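Local coordinates for protein soluble lytic murein transglycosylase (Escherichia coli, PDB 1QSA) that cleaves the glycosidic bond between N-acetylmuramic acid and N-acetylglucosamine in peptidoglycan, forming a 1,6-anhydro bond in the muramic acid residue, at residues E577-S582 with G586-V591; G350-V355 with D571-V576; R9-K14 with M392-D397. All coordinates share one frame; numbering follows the deposited sequence. Where two conformers were deposited one is given.

How the contacts relate
Contact 3 opens first, in helix 3-18 at residues 9-14. Contact 2 opens next, at 350-355, while contact 3 is still open. Contact 3 closes at 392-397, and contact 2 closes at 571-576, so their two long loops cross. Contact 1 follows in series and closes a short loop between 577-582 and 586-591. Contacts 1 and 2 share helix 572-578 and touch, with Glu-577 OE1 2.7 Å from Tyr-352 OH, a probable hydrogen bond. Together they tie helix 351-359 to helices of the catalytic domain. Contact 3 lies apart, its centre about 40 Å from that of contact 1, and joins the N-terminal helix to the L domain region.

Contact 1: E577-S582 with G586-V591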
loop_
_atom_site.group_PDB
_atom_site.type_symbol
_atom_site.label_atom_id
_atom_site.label_comp_id
_atom_site.label_asym_id
_atom_site.label_seq_id
_atom_site.Cartn_x
_atom_site.Cartn_y
_atom_site.Cartn_z
ATOM N N GLU A 577 -5.008 2.479 20.126
ATOM C CA GLU A 577 -6.043 3.152 19.352
ATOM C C GLU A 577 -5.782 4.631 19.097
ATOM O O GLU A 577 -6.216 5.172 18.075
ATOM C CB GLU A 577 -7.419 2.969 20.009
ATOM C CG GLU A 577 -8.561 3.372 19.081
ATOM C CD GLU A 577 -8.532 2.600 17.774
ATOM O OE1 GLU A 577 -8.469 1.365 17.814
ATOM O OE2 GLU A 577 -8.552 3.215 16.696
ATOM N N SER A 578 -5.075 5.281 20.020
ATOM C CA SER A 578 -4.785 6.705 19.904
ATOM C C SER A 578 -3.504 7.052 19.142
ATOM O O SER A 578 -3.193 8.231 18.953
ATOM C CB SER A 578 -4.799 7.385 21.285
ATOM O OG SER A 578 -3.813 6.841 22.140
ATOM N N ILE A 579 -2.754 6.045 18.706
ATOM C CA ILE A 579 -1.546 6.307 17.903
ATOM C C ILE A 579 -2.040 7.189 16.737
ATOM O O ILE A 579 -2.945 6.814 16.000
ATOM C CB ILE A 579 -0.940 4.995 17.388
ATOM C CG1 ILE A 579 -0.211 4.294 18.551
ATOM C CG2 ILE A 579 0.020 5.277 16.224
ATOM C CD1 ILE A 579 0.286 2.867 18.236
ATOM N N PRO A 580 -1.459 8.387 16.586
ATOM C CA PRO A 580 -1.884 9.314 15.530
ATOM C C PRO A 580 -1.623 8.994 14.068
ATOM O O PRO A 580 -2.266 9.579 13.203
ATOM C CB PRO A 580 -1.264 10.643 15.959
ATOM C CG PRO A 580 -0.033 10.238 16.672
ATOM C CD PRO A 580 -0.419 8.986 17.446
ATOM N N PHE A 581 -0.668 8.110 13.788
ATOM C CA PHE A 581 -0.371 7.712 12.416
ATOM C C PHE A 581 -1.235 6.492 12.113
ATOM O O PHE A 581 -1.044 5.442 12.727
ATOM C CB PHE A 581 1.092 7.294 12.260
ATOM C CG PHE A 581 2.079 8.418 12.352
ATOM C CD1 PHE A 581 1.669 9.730 12.593
ATOM C CD2 PHE A 581 3.440 8.150 12.203
ATOM C CE1 PHE A 581 2.614 10.763 12.689
ATOM C CE2 PHE A 581 4.384 9.158 12.296
ATOM C CZ PHE A 581 3.966 10.472 12.539
ATOM N N SER A 582 -2.167 6.620 11.172
ATOM C CA SER A 582 -3.046 5.500 10.832
ATOM C C SER A 582 -2.286 4.246 10.408
ATOM O O SER A 582 -2.689 3.140 10.762
ATOM C CB SER A 582 -4.049 5.903 9.743
ATOM O OG SER A 582 -3.387 6.397 8.598
ATOM N N GLY A 586 -2.508 0.687 12.528
ATOM C CA GLY A 586 -2.913 -0.555 11.888
ATOM C C GLY A 586 -1.822 -1.620 11.952
ATOM O O GLY A 586 -2.109 -2.815 12.111
ATOM N N TYR A 587 -0.573 -1.189 11.827
ATOM C CA TYR A 587 0.586 -2.087 11.894
ATOM C C TYR A 587 0.631 -2.787 13.263
ATOM O O TYR A 587 0.789 -4.012 13.346
ATOM C CB TYR A 587 1.854 -1.250 11.685
ATOM C CG TYR A 587 3.160 -2.016 11.668
ATOM C CD1 TYR A 587 3.868 -2.256 12.845
ATOM C CD2 TYR A 587 3.707 -2.462 10.469
ATOM C CE1 TYR A 587 5.095 -2.922 12.833
ATOM C CE2 TYR A 587 4.939 -3.129 10.439
ATOM C CZ TYR A 587 5.626 -3.352 11.625
ATOM O OH TYR A 587 6.851 -3.967 11.619
ATOM N N VAL A 588 0.491 -2.008 14.335
ATOM C CA VAL A 588 0.547 -2.547 15.693
ATOM C C VAL A 588 -0.585 -3.550 15.926
ATOM O O VAL A 588 -0.350 -4.635 16.454
ATOM C CB VAL A 588 0.535 -1.414 16.741
ATOM C CG1 VAL A 588 0.461 -1.984 18.144
ATOM C CG2 VAL A 588 1.813 -0.588 16.588
ATOM N N LYS A 589 -1.790 -3.194 15.490
ATOM C CA LYS A 589 -2.943 -4.085 15.629
ATOM C C LYS A 589 -2.687 -5.401 14.898
ATOM O O LYS A 589 -2.903 -6.480 15.449
ATOM C CB LYS A 589 -4.199 -3.412 15.078
ATOM C CG LYS A 589 -4.687 -2.254 15.942
ATOM C CD LYS A 589 -5.912 -1.616 15.337
ATOM C CE LYS A 589 -6.439 -0.489 16.219
ATOM N NZ LYS A 589 -7.601 0.200 15.539
ATOM N N ASN A 590 -2.213 -5.309 13.662
ATOM C CA ASN A 590 -1.919 -6.513 12.889
ATOM C C ASN A 590 -0.849 -7.376 13.559
ATOM O O ASN A 590 -1.022 -8.572 13.730
ATOM C CB ASN A 590 -1.425 -6.150 11.482
ATOM C CG ASN A 590 -2.541 -5.721 10.556
ATOM O OD1 ASN A 590 -3.732 -5.858 10.874
ATOM N ND2 ASN A 590 -2.165 -5.225 9.384
ATOM N N VAL A 591 0.264 -6.761 13.937
ATOM C CA VAL A 591 1.358 -7.533 14.520
ATOM C C VAL A 591 0.955 -8.266 15.805
ATOM O O VAL A 591 1.316 -9.432 15.994
ATOM C CB VAL A 591 2.620 -6.655 14.706
ATOM C CG1 VAL A 591 3.692 -7.413 15.496
ATOM C CG2 VAL A 591 3.165 -6.229 13.326
#
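Glu-577 and Lys-589 form the salt bridge of this contact. Lys-589 NZ lies 2.7 Å from Glu-577 OE1, on the syn side of the carboxylate and 17° out of its plane. Glu-577 starts with CG anti to the backbone N (chi1 -167°), and its CB points away from the other helix. The bend at chi2 turns the carboxylate back. Lys-589 is extended beyond CG and brings its amine to meet it. The carboxylate has further partners: OE1 also bonds Tyr-352 OH, and OE2 pairs with Arg-293. These bonds fix its rotation and probably favour the charged form.

The apolar part is small. Ile-579 CD1 meets Val-588 CG2 at 4.1 Å, one branch across the other.

The backbone adds one bond. Gly-586 N donates to Ser-582 O at 3.0 Å, with an angle of 164° at the hydrogen. This is an i to i+4 bond in the first turn of helix 582-601, and Phe-581 is at its N-cap.

The next residue, Tyr-587, bonds Glu-478, the predicted active-site residue, through its OH. The arrangement is a short loop linking two consecutive helices, 572-578 and 582-601, beside the predicted active site of the lysozyme-like SLT domain.

Contact 2: G350-V355 with D571-V576; sequences GFYPMV and DAVAFV
Val-355 and Val-573 mark the closest backbone approach, CA to CA 7.8 Å, between two nearly antiparallel helix segments, 351-355 and 572-576, at 165°. This antiparallel helix pair joins helix 351-359 to the lysozyme-like SLT domain. The axes come no closer than 12.4 Å, and apolar side chains fill the space between them.

Val-573 is the central piece and uses both methyls. CG2 meets CG1 of Val-355 at 3.8 Å. CG1 lies 3.7 Å from CE1 of Tyr-352, and the phenol oxygen passes close to the same methyl. That hydroxyl has its polar partners elsewhere, in Glu-577 and the indole N-H of Trp-324.

Phe-351 reaches Val-576 from the opposite direction, and its CZ lies 3.9 Å from CG1. Its chi1 of 179° sets the ring anti to the backbone N, pointing toward the partner helix. One face of the ring, toward the rim, carries CG2 of Val-355. Lys-589 and Leu-592 of helix 582-601 also pack on Phe-351.

Asp-571 caps the start of helix 572-578. Its OD2 bonds glycerol, probably from the crystallisation liquor, while OD1 accepts from Ala-574 N at 2.8 Å, with an angle of 164° at the hydrogen.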
loop_
_atom_site.group_PDB
_atom_site.type_symbol
_atom_site.label_atom_id
_atom_site.label_comp_id
_atom_site.label_asym_id
_atom_site.label_seq_id
_atom_site.Cartn_x
_atom_site.Cartn_y
_atom_site.Cartn_z
ATOM N N GLY A 350 -9.730 -11.088 14.661
ATOM C CA GLY A 350 -8.909 -9.895 14.754
ATOM C C GLY A 350 -8.535 -9.307 16.095
ATOM O O GLY A 350 -8.807 -9.870 17.151
ATOM N N PHE A 351 -7.871 -8.160 16.015
ATOM C CA PHE A 351 -7.381 -7.440 17.184
ATOM C C PHE A 351 -8.424 -7.182 18.270
ATOM O O PHE A 351 -8.259 -7.661 19.389
ATOM C CB PHE A 351 -6.735 -6.121 16.760
ATOM C CG PHE A 351 -6.217 -5.301 17.910
ATOM C CD1 PHE A 351 -5.001 -5.607 18.511
ATOM C CD2 PHE A 351 -6.948 -4.210 18.384
ATOM C CE1 PHE A 351 -4.527 -4.828 19.568
ATOM C CE2 PHE A 351 -6.483 -3.432 19.430
ATOM C CZ PHE A 351 -5.268 -3.741 20.025
ATOM N N TYR A 352 -9.482 -6.438 17.951
ATOM C CA TYR A 352 -10.498 -6.144 18.974
ATOM C C TYR A 352 -11.204 -7.380 19.531
ATOM O O TYR A 352 -11.489 -7.432 20.727
ATOM C CB TYR A 352 -11.434 -5.018 18.541
ATOM C CG TYR A 352 -10.856 -3.667 18.899
ATOM C CD1 TYR A 352 -10.853 -3.240 20.222
ATOM C CD2 TYR A 352 -10.292 -2.833 17.927
ATOM C CE1 TYR A 352 -10.306 -2.020 20.583
ATOM C CE2 TYR A 352 -9.732 -1.597 18.276
ATOM C CZ TYR A 352 -9.751 -1.205 19.616
ATOM O OH TYR A 352 -9.220 -0.016 20.022
ATOM N N PRO A 353 -11.551 -8.358 18.672
ATOM C CA PRO A 353 -12.192 -9.554 19.224
ATOM C C PRO A 353 -11.255 -10.174 20.277
ATOM O O PRO A 353 -11.706 -10.660 21.312
ATOM C CB PRO A 353 -12.321 -10.448 17.988
ATOM C CG PRO A 353 -12.684 -9.478 16.948
ATOM C CD PRO A 353 -11.767 -8.287 17.215
ATOM N N MET A 354 -9.939 -10.128 20.034
ATOM C CA MET A 354 -8.972 -10.673 20.995
ATOM C C MET A 354 -8.847 -9.802 22.256
ATOM O O MET A 354 -8.641 -10.316 23.363
ATOM C CB MET A 354 -7.579 -10.764 20.350
ATOM C CG MET A 354 -7.445 -11.745 19.206
ATOM S SD MET A 354 -5.762 -11.688 18.514
ATOM C CE MET A 354 -5.976 -12.767 17.104
ATOM N N VAL A 355 -8.948 -8.486 22.073
ATOM C CA VAL A 355 -8.912 -7.558 23.193
ATOM C C VAL A 355 -10.131 -7.872 24.079
ATOM O O VAL A 355 -10.020 -7.955 25.314
ATOM C CB VAL A 355 -9.030 -6.081 22.738
ATOM C CG1 VAL A 355 -9.306 -5.191 23.941
ATOM C CG2 VAL A 355 -7.742 -5.606 22.057
ATOM N N ASP A 571 -4.579 3.214 29.251
ATOM C CA ASP A 571 -4.279 1.791 29.209
ATOM C C ASP A 571 -3.702 1.345 27.859
ATOM O O ASP A 571 -3.568 2.149 26.933
ATOM C CB ASP A 571 -5.474 0.924 29.679
ATOM C CG ASP A 571 -6.648 0.884 28.693
ATOM O OD1 ASP A 571 -6.498 1.163 27.495
ATOM O OD2 ASP A 571 -7.753 0.510 29.136
ATOM N N ALA A 572 -3.317 0.073 27.782
ATOM C CA ALA A 572 -2.704 -0.496 26.577
ATOM C C ALA A 572 -3.530 -0.350 25.302
ATOM O O ALA A 572 -3.001 0.025 24.243
ATOM C CB ALA A 572 -2.383 -1.964 26.811
ATOM N N VAL A 573 -4.828 -0.617 25.404
ATOM C CA VAL A 573 -5.718 -0.547 24.245
ATOM C C VAL A 573 -5.901 0.900 23.806
ATOM O O VAL A 573 -5.892 1.186 22.622
ATOM C CB VAL A 573 -7.104 -1.181 24.553
ATOM C CG1 VAL A 573 -7.908 -1.361 23.269
ATOM C CG2 VAL A 573 -6.933 -2.528 25.276
ATOM N N ALA A 574 -6.043 1.811 24.774
ATOM C CA ALA A 574 -6.205 3.234 24.468
ATOM C C ALA A 574 -4.928 3.772 23.806
ATOM O O ALA A 574 -4.997 4.579 22.871
ATOM C CB ALA A 574 -6.524 4.021 25.741
ATOM N N PHE A 575 -3.767 3.303 24.255
ATOM C CA PHE A 575 -2.514 3.749 23.639
ATOM C C PHE A 575 -2.450 3.292 22.160
ATOM O O PHE A 575 -2.144 4.083 21.282
ATOM C CB PHE A 575 -1.294 3.254 24.407
ATOM C CG PHE A 575 -0.003 3.788 23.869
ATOM C CD1 PHE A 575 0.465 5.044 24.256
ATOM C CD2 PHE A 575 0.706 3.077 22.906
ATOM C CE1 PHE A 575 1.625 5.577 23.672
ATOM C CE2 PHE A 575 1.859 3.596 22.321
ATOM C CZ PHE A 575 2.311 4.853 22.710
ATOM N N VAL A 576 -2.805 2.038 21.891
ATOM C CA VAL A 576 -2.791 1.537 20.510
ATOM C C VAL A 576 -3.782 2.314 19.633
ATOM O O VAL A 576 -3.429 2.802 18.552
ATOM C CB VAL A 576 -3.166 0.031 20.459
ATOM C CG1 VAL A 576 -3.387 -0.435 18.990
ATOM C CG2 VAL A 576 -2.066 -0.799 21.099
#

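Contact 3: R9-K14 with M392-D397. With ACT (acetate ion), chain O.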
loop_
_atom_site.group_PDB
_atom_site.type_symbol
_atom_site.label_atom_id
_atom_site.label_comp_id
_atom_site.label_asym_id
_atom_site.label_seq_id
_atom_site.Cartn_x
_atom_site.Cartn_y
_atom_site.Cartn_z
ATOM N N ARG A 9 21.294 -27.191 -17.082
ATOM C CA ARG A 9 21.501 -26.496 -18.361
ATOM C C ARG A 9 20.879 -25.101 -18.332
ATOM O O ARG A 9 21.435 -24.167 -18.910
ATOM C CB ARG A 9 20.953 -27.303 -19.538
ATOM C CG ARG A 9 21.657 -28.653 -19.721
ATOM C CD ARG A 9 21.514 -29.179 -21.143
ATOM N NE ARG A 9 20.132 -29.282 -21.615
ATOM C CZ ARG A 9 19.284 -30.238 -21.253
ATOM N NH1 ARG A 9 19.631 -31.118 -20.318
ATOM N NH2 ARG A 9 18.061 -30.256 -21.752
ATOM N N TYR A 10 19.779 -24.948 -17.595
ATOM C CA TYR A 10 19.105 -23.643 -17.490
ATOM C C TYR A 10 20.006 -22.646 -16.765
ATOM O O TYR A 10 20.210 -21.521 -17.230
ATOM C CB TYR A 10 17.760 -23.780 -16.757
ATOM C CG TYR A 10 16.931 -22.516 -16.775
ATOM C CD1 TYR A 10 16.323 -22.077 -17.949
ATOM C CD2 TYR A 10 16.758 -21.761 -15.616
ATOM C CE1 TYR A 10 15.561 -20.908 -17.972
ATOM C CE2 TYR A 10 15.991 -20.586 -15.628
ATOM C CZ TYR A 10 15.403 -20.174 -16.810
ATOM O OH TYR A 10 14.656 -19.010 -16.835
ATOM N N ALA A 11 20.535 -23.041 -15.611
ATOM C CA ALA A 11 21.432 -22.165 -14.857
ATOM C C ALA A 11 22.680 -21.853 -15.697
ATOM O O ALA A 11 23.154 -20.710 -15.729
ATOM C CB ALA A 11 21.831 -22.827 -13.541
ATOM N N GLN A 12 23.164 -22.846 -16.431
ATOM C CA GLN A 12 24.360 -22.673 -17.250
ATOM C C GLN A 12 24.158 -21.748 -18.442
ATOM O O GLN A 12 25.040 -20.925 -18.750
ATOM C CB GLN A 12 24.924 -24.047 -17.646
ATOM C CG GLN A 12 25.490 -24.791 -16.418
ATOM C CD GLN A 12 25.450 -26.313 -16.536
ATOM O OE1 GLN A 12 24.942 -26.870 -17.514
ATOM N NE2 GLN A 12 25.979 -26.995 -15.515
ATOM N N ILE A 13 23.002 -21.830 -19.095
ATOM C CA ILE A 13 22.757 -20.962 -20.242
ATOM C C ILE A 13 22.616 -19.504 -19.786
ATOM O O ILE A 13 23.056 -18.594 -20.476
ATOM C CB ILE A 13 21.554 -21.435 -21.106
ATOM C CG1 ILE A 13 21.632 -20.813 -22.503
ATOM C CG2 ILE A 13 20.220 -21.084 -20.445
ATOM C CD1 ILE A 13 20.551 -21.322 -23.454
ATOM N N LYS A 14 22.046 -19.292 -18.604
ATOM C CA LYS A 14 21.887 -17.938 -18.065
ATOM C C LYS A 14 23.254 -17.356 -17.709
ATOM O O LYS A 14 23.507 -16.175 -17.925
ATOM C CB LYS A 14 20.978 -17.954 -16.837
ATOM C CG LYS A 14 19.516 -18.099 -17.197
ATOM C CD LYS A 14 18.664 -18.398 -15.964
ATOM C CE LYS A 14 18.686 -17.255 -14.951
ATOM N NZ LYS A 14 17.748 -17.544 -13.815
ATOM N N MET A 392 10.167 -21.134 -8.166
ATOM C CA MET A 392 10.377 -21.240 -6.722
ATOM C C MET A 392 11.682 -22.007 -6.440
ATOM O O MET A 392 12.426 -21.659 -5.525
ATOM C CB MET A 392 9.162 -21.906 -6.052
ATOM C CG MET A 392 7.894 -21.053 -6.088
ATOM S SD MET A 392 8.142 -19.409 -5.345
ATOM C CE MET A 392 8.226 -19.846 -3.603
ATOM N N TYR A 393 11.986 -23.003 -7.278
ATOM C CA TYR A 393 13.215 -23.774 -7.126
ATOM C C TYR A 393 14.438 -22.852 -7.230
ATOM O O TYR A 393 15.409 -23.009 -6.487
ATOM C CB TYR A 393 13.310 -24.867 -8.185
ATOM C CG TYR A 393 14.580 -25.665 -8.063
ATOM C CD1 TYR A 393 14.735 -26.598 -7.040
ATOM C CD2 TYR A 393 15.639 -25.486 -8.962
ATOM C CE1 TYR A 393 15.906 -27.334 -6.915
ATOM C CE2 TYR A 393 16.813 -26.220 -8.845
ATOM C CZ TYR A 393 16.938 -27.146 -7.818
ATOM O OH TYR A 393 18.080 -27.903 -7.693
ATOM N N TRP A 394 14.368 -21.864 -8.121
ATOM C CA TRP A 394 15.468 -20.911 -8.300
ATOM C C TRP A 394 15.380 -19.685 -7.383
ATOM O O TRP A 394 16.171 -18.742 -7.527
ATOM C CB TRP A 394 15.533 -20.443 -9.763
ATOM C CG TRP A 394 15.806 -21.550 -10.744
ATOM C CD1 TRP A 394 14.983 -21.968 -11.745
ATOM C CD2 TRP A 394 16.987 -22.360 -10.822
ATOM N NE1 TRP A 394 15.575 -22.991 -12.446
ATOM C CE2 TRP A 394 16.805 -23.254 -11.903
ATOM C CE3 TRP A 394 18.181 -22.419 -10.086
ATOM C CZ2 TRP A 394 17.776 -24.203 -12.270
ATOM C CZ3 TRP A 394 19.154 -23.368 -10.457
ATOM C CH2 TRP A 394 18.939 -24.241 -11.537
ATOM N N ASN A 395 14.427 -19.691 -6.456
ATOM C CA ASN A 395 14.227 -18.578 -5.523
ATOM C C ASN A 395 13.916 -17.256 -6.235
ATOM O O ASN A 395 14.371 -16.183 -5.825
ATOM C CB ASN A 395 15.439 -18.446 -4.587
ATOM C CG ASN A 395 15.650 -19.690 -3.743
ATOM O OD1 ASN A 395 14.742 -20.134 -3.058
ATOM N ND2 ASN A 395 16.820 -20.297 -3.854
ATOM N N LEU A 396 13.184 -17.353 -7.339
ATOM C CA LEU A 396 12.780 -16.188 -8.125
ATOM C C LEU A 396 11.360 -15.862 -7.672
ATOM O O LEU A 396 10.407 -15.912 -8.454
ATOM C CB LEU A 396 12.826 -16.525 -9.631
ATOM C CG LEU A 396 14.231 -16.864 -10.157
ATOM C CD1 LEU A 396 14.180 -17.429 -11.582
ATOM C CD2 LEU A 396 15.108 -15.618 -10.088
ATOM N N ASP A 397 11.228 -15.513 -6.396
ATOM C CA ASP A 397 9.922 -15.239 -5.821
ATOM C C ASP A 397 9.089 -14.146 -6.478
ATOM O O ASP A 397 7.874 -14.294 -6.571
ATOM C CB ASP A 397 10.030 -14.995 -4.303
ATOM C CG ASP A 397 10.530 -16.226 -3.540
ATOM O OD1 ASP A 397 11.707 -16.570 -3.677
ATOM O OD2 ASP A 397 9.761 -16.852 -2.771
HETATM C C ACT O . 14.341 -16.363 -14.764
HETATM O O ACT O . 14.683 -15.277 -14.258
HETATM O OXT ACT O . 15.131 -17.319 -14.890
HETATM C CH3 ACT O . 12.901 -16.543 -15.220
#
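Tyr-10 and Trp-394 make the tight part of this contact, with Ala-11 beside them. Tyr-10 CD2 lies 3.6 Å from Trp-394 NE1. The two rings meet obliquely, with planes at 34°. Tyr-10 has CG anti to its own N (chi1 -172°), which sends the ring toward the indole. Ala-11 CB touches the far corner of the indole, 3.8 Å from CH2. The indole N-H is bonded to Tyr-35 OH. Tyr-393 CD2 lies over one face of the indole.

The other side is loose. Lys-14 NZ and Leu-396 CD1 are 4.2 Å apart, and an acetate, probably from the crystallisation liquor, lies against both. Its OXT accepts from Tyr-10 OH at 2.6 Å and from Lys-14 NZ at 2.8 Å. A bend at chi3 (64°) brings the lysine amine to it. With an alanine here in place of Tyr-10, the indole would probably be left without the tyrosine ring beside NE1 and the acetate without the phenol donor.

Asn-395, with positive phi, is the C-prime residue of the Schellman motif ending helix 383-393. Helix 3-18 packs on helices 22-28 and 38-48, Tyr-10 meeting Tyr-40 and Leu-41 of the latter, while segment 392-397 leaves its helix beside helix 429-438.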